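PDB 6UY4: dihydroorotate dehydrogenase from Schistosoma mansoni, which probably catalyses the quinone-dependent oxidation of (S)-dihydroorotate to orotate, using FMN as cofactor, in de novo pyrimidine biosynthesis. Local coordinates for residues G96-F99 / M100-N104; E279-A283 / C284-P288. All coordinates share one frame; numbering follows the deposited sequence.

Contact 1 (96-99 with 100-104) comes first along the chain and contact 2 (279-283 with 284-288) much later, yet both show how a short helix joins a loop: contact 1 at the start of helix 99-105, contact 2 at the end of helix 278-282. Their centres lie 32 Å apart, and their nearest atoms about 23 Å apart, so the two do not touch. Helix 99-105 packs on strands of the parallel barrel, whereas helix 278-282 leans on the small antiparallel sheet and lies farther from the centre of the chain. The side chain of Leu102 lies about 8 Å from the bound naphthoquinone inhibitor and that of Cys284 about 10 Å, near it but not touching.

Contact 1: G96-F99 / M100-N104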
loop_
_atom_site.group_PDB
_atom_site.type_symbol
_atom_site.label_atom_id
_atom_site.label_comp_id
_atom_site.label_asym_id
_atom_site.label_seq_id
_atom_site.Cartn_x
_atom_site.Cartn_y
_atom_site.Cartn_z
ATOM N N GLY A 96 3.529 6.074 -10.992
ATOM C CA GLY A 96 4.096 7.362 -10.630
ATOM C C GLY A 96 3.651 8.501 -11.522
ATOM O O GLY A 96 4.445 9.408 -11.806
ATOM N N LYS A 97 2.398 8.479 -11.970
ATOM C CA LYS A 97 1.883 9.503 -12.868
ATOM C C LYS A 97 1.197 10.652 -12.144
ATOM O O LYS A 97 1.045 11.730 -12.732
ATOM C CB LYS A 97 0.897 8.883 -13.864
ATOM C CG LYS A 97 1.489 7.786 -14.734
ATOM C CD LYS A 97 0.432 7.188 -15.645
ATOM C CE LYS A 97 1.023 6.118 -16.544
ATOM N NZ LYS A 97 -0.007 5.486 -17.413
ATOM N N ALA A 98 0.782 10.459 -10.885
ATOM C CA ALA A 98 -0.002 11.481 -10.201
ATOM C C ALA A 98 0.379 11.654 -8.733
ATOM O O ALA A 98 -0.456 12.107 -7.941
ATOM C CB ALA A 98 -1.500 11.161 -10.302
ATOM N N PHE A 99 1.613 11.325 -8.347
ATOM C CA PHE A 99 1.992 11.439 -6.941
ATOM C C PHE A 99 2.080 12.894 -6.495
ATOM O O PHE A 99 1.878 13.188 -5.312
ATOM C CB PHE A 99 3.322 10.725 -6.688
ATOM C CG PHE A 99 4.479 11.303 -7.454
ATOM C CD1 PHE A 99 5.320 12.236 -6.867
ATOM C CD2 PHE A 99 4.730 10.909 -8.758
ATOM C CE1 PHE A 99 6.385 12.768 -7.571
ATOM C CE2 PHE A 99 5.793 11.438 -9.465
ATOM C CZ PHE A 99 6.621 12.367 -8.871
ATOM N N MET A 100 2.382 13.811 -7.417
ATOM C CA MET A 100 2.470 15.223 -7.057
ATOM C C MET A 100 1.106 15.777 -6.662
ATOM O O MET A 100 0.965 16.431 -5.621
ATOM C CB MET A 100 3.067 16.023 -8.216
ATOM C CG MET A 100 4.556 15.804 -8.418
ATOM S SD MET A 100 5.524 16.275 -6.971
ATOM C CE MET A 100 5.046 17.990 -6.781
ATOM N N GLY A 101 0.086 15.528 -7.485
ATOM C CA GLY A 101 -1.251 15.984 -7.150
ATOM C C GLY A 101 -1.808 15.325 -5.905
ATOM O O GLY A 101 -2.574 15.943 -5.159
ATOM N N LEU A 102 -1.432 14.068 -5.657
ATOM C CA LEU A 102 -1.892 13.379 -4.458
ATOM C C LEU A 102 -1.199 13.901 -3.207
ATOM O O LEU A 102 -1.812 13.945 -2.135
ATOM C CB LEU A 102 -1.676 11.875 -4.610
ATOM C CG LEU A 102 -2.545 11.205 -5.677
ATOM C CD1 LEU A 102 -1.999 9.836 -6.041
ATOM C CD2 LEU A 102 -3.985 11.098 -5.199
ATOM N N LEU A 103 0.072 14.297 -3.317
ATOM C CA LEU A 103 0.734 14.946 -2.190
ATOM C C LEU A 103 0.100 16.297 -1.891
ATOM O O LEU A 103 -0.100 16.651 -0.723
ATOM C CB LEU A 103 2.227 15.108 -2.472
ATOM C CG LEU A 103 3.111 13.879 -2.267
ATOM C CD1 LEU A 103 4.559 14.209 -2.588
ATOM C CD2 LEU A 103 2.980 13.364 -0.843
ATOM N N ASN A 104 -0.222 17.064 -2.935
ATOM C CA ASN A 104 -0.934 18.322 -2.748
ATOM C C ASN A 104 -2.361 18.105 -2.263
ATOM O O ASN A 104 -2.952 19.025 -1.688
ATOM C CB ASN A 104 -0.946 19.121 -4.053
ATOM C CG ASN A 104 0.447 19.504 -4.519
ATOM O OD1 ASN A 104 1.328 19.798 -3.709
ATOM N ND2 ASN A 104 0.653 19.506 -5.831
HETATM O O HOH W 1 2.979 13.541 -10.548
#
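The ring of Phe99 carries Met100 CG over one face, 4.1 Å from CG to the ring centroid and 29° off the normal, a CH-pi contact. Met100 SD lies more obliquely, 51° off the normal and 4.6 Å from the centroid, which makes this a Met-aromatic pair of sequence neighbours running side by side. A water shares that face, displaced toward the rim, and Gly96 C lies at the ring edge, in the plane. Phe99 CG sits between its own backbone N and carbonyl carbon (chi1 62°), which folds the ring back beside Met100 N; Met100, bent at both chi2 and chi3, then curls its flexible thioether along the ring. Ala98 is the N-cap residue but has no polar side chain to cap with, and the water instead accepts from Met100 N at 3.2 Å while giving a weak bond to Lys97 O. The first helical turn is closed by Leu102 N bonding to Ala98 O (3.2 Å) and Leu103 N to Phe99 O (2.9 Å). Leu102 CD1 rests 3.3 Å from Ala98 O, an apolar branch lying against the turn. Gly96 has positive phi, a conformation that glycine adopts readily. Before the helix, the carboxylate of Asp93 accepts from both Lys97 N and Ala98 N, tying down the loop. Helix 99-105 follows strand 86-88 and precedes strand 109-115 along the chain, in the TIM barrel; Phe99, Leu102 and Leu103 press on Ile110 of strand 109-115, and Phe99 and Leu103 also reach Ile166 of strand 165-170.

Contact 2: E279-A283 / C284-P288; sequences EEAVA and CGAAP
Ala281 O, in the last turn of helix 278-282, gathers three weak backbone bonds as the chain curls round it: from Cys284 N (3.4 Å), Ala286 N (2.8 Å, but bent to 121° at the hydrogen) and Ala287 N (3.2 Å). The weak bond from Ala286 N is in the 6→1 position of a Schellman motif, and Gly285 has the positive phi (93°) expected there, but the 5→2 bond is absent, Gly285 N being 3.8 Å from Val282 O, so the turn is only Schellman-like. Glycine suits the reversal because, with these backbone angles, a CB would collide with the carbonyl oxygen of Cys284. Small methyls let the returning chain lie close to the helix: Ala281 CB meets Ala286 CB at 3.7 Å and Ala287 CB at 3.6 Å, and Tyr299 touches both Ala281 and Ala287. Cys284 SG stands between its own N and carbonyl carbon (chi1 60°), a rotation that turns the sulfur back over the helix end, near the carbonyls of Glu280 and Ala281. Cys284 and Ala286 also lie against Val138 of the antiparallel sheet, and Trp131 covers Cys284 and Ala283. Ala286 O accepts from Arg140 NH1, and a cis peptide before Pro288 carries the chain away. On the more exposed flank, the CG1 branch of Val282 reaches over to Ala287, where CG1 lies 3.7 Å from CB.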
loop_
_atom_site.group_PDB
_atom_site.type_symbol
_atom_site.label_atom_id
_atom_site.label_comp_id
_atom_site.label_asym_id
_atom_site.label_seq_id
_atom_site.Cartn_x
_atom_site.Cartn_y
_atom_site.Cartn_z
ATOM N N GLU A 279 -18.660 -16.308 -0.518
ATOM C CA GLU A 279 -19.835 -15.491 -0.232
ATOM C C GLU A 279 -19.514 -14.005 -0.336
ATOM O O GLU A 279 -20.329 -13.220 -0.835
ATOM C CB GLU A 279 -20.387 -15.826 1.154
ATOM C CG GLU A 279 -20.896 -17.255 1.307
ATOM C CD GLU A 279 -19.779 -18.266 1.490
ATOM O OE1 GLU A 279 -18.644 -17.851 1.813
ATOM O OE2 GLU A 279 -20.034 -19.475 1.310
ATOM N N GLU A 280 -18.331 -13.599 0.130
ATOM C CA GLU A 280 -17.939 -12.198 0.021
ATOM C C GLU A 280 -17.690 -11.797 -1.428
ATOM O O GLU A 280 -17.835 -10.620 -1.777
ATOM C CB GLU A 280 -16.693 -11.935 0.867
ATOM C CG GLU A 280 -16.921 -12.047 2.368
ATOM C CD GLU A 280 -15.625 -12.065 3.156
ATOM O OE1 GLU A 280 -14.577 -12.413 2.571
ATOM O OE2 GLU A 280 -15.653 -11.729 4.358
ATOM N N ALA A 281 -17.329 -12.755 -2.283
ATOM C CA ALA A 281 -17.017 -12.434 -3.670
ATOM C C ALA A 281 -18.273 -12.331 -4.527
ATOM O O ALA A 281 -18.354 -11.472 -5.412
ATOM C CB ALA A 281 -16.060 -13.478 -4.247
ATOM N N VAL A 282 -19.264 -13.195 -4.284
ATOM C CA VAL A 282 -20.494 -13.141 -5.063
ATOM C C VAL A 282 -21.318 -11.904 -4.732
ATOM O O VAL A 282 -22.149 -11.482 -5.544
ATOM C CB VAL A 282 -21.336 -14.415 -4.855
ATOM C CG1 VAL A 282 -20.549 -15.649 -5.266
ATOM C CG2 VAL A 282 -21.795 -14.525 -3.409
ATOM N N ALA A 283 -21.104 -11.305 -3.558
ATOM C CA ALA A 283 -21.878 -10.133 -3.167
ATOM C C ALA A 283 -21.471 -8.883 -3.935
ATOM O O ALA A 283 -22.253 -7.928 -3.994
ATOM C CB ALA A 283 -21.737 -9.887 -1.664
ATOM N N CYS A 284 -20.277 -8.866 -4.524
ATOM C CA CYS A 284 -19.781 -7.695 -5.231
ATOM C C CYS A 284 -19.438 -7.967 -6.688
ATOM O O CYS A 284 -18.945 -7.061 -7.370
ATOM C CB CYS A 284 -18.548 -7.126 -4.515
ATOM S SG CYS A 284 -17.164 -8.279 -4.381
ATOM N N GLY A 285 -19.681 -9.177 -7.186
ATOM C CA GLY A 285 -19.389 -9.508 -8.563
ATOM C C GLY A 285 -18.029 -10.124 -8.806
ATOM O O GLY A 285 -17.703 -10.426 -9.961
ATOM N N ALA A 286 -17.223 -10.317 -7.759
ATOM C CA ALA A 286 -15.921 -10.949 -7.931
ATOM C C ALA A 286 -16.039 -12.421 -8.299
ATOM O O ALA A 286 -15.109 -12.974 -8.896
ATOM C CB ALA A 286 -15.089 -10.796 -6.658
ATOM N N ALA A 287 -17.154 -13.065 -7.957
ATOM C CA ALA A 287 -17.401 -14.456 -8.296
ATOM C C ALA A 287 -18.758 -14.582 -8.975
ATOM O O ALA A 287 -19.703 -13.872 -8.609
ATOM C CB ALA A 287 -17.356 -15.347 -7.047
ATOM N N PRO A 288 -18.891 -15.475 -9.967
ATOM C CA PRO A 288 -17.830 -16.362 -10.457
ATOM C C PRO A 288 -16.889 -15.680 -11.445
ATOM O O PRO A 288 -17.167 -14.569 -11.898
ATOM C CB PRO A 288 -18.612 -17.480 -11.143
ATOM C CG PRO A 288 -19.824 -16.791 -11.668
ATOM C CD PRO A 288 -20.172 -15.725 -10.655
#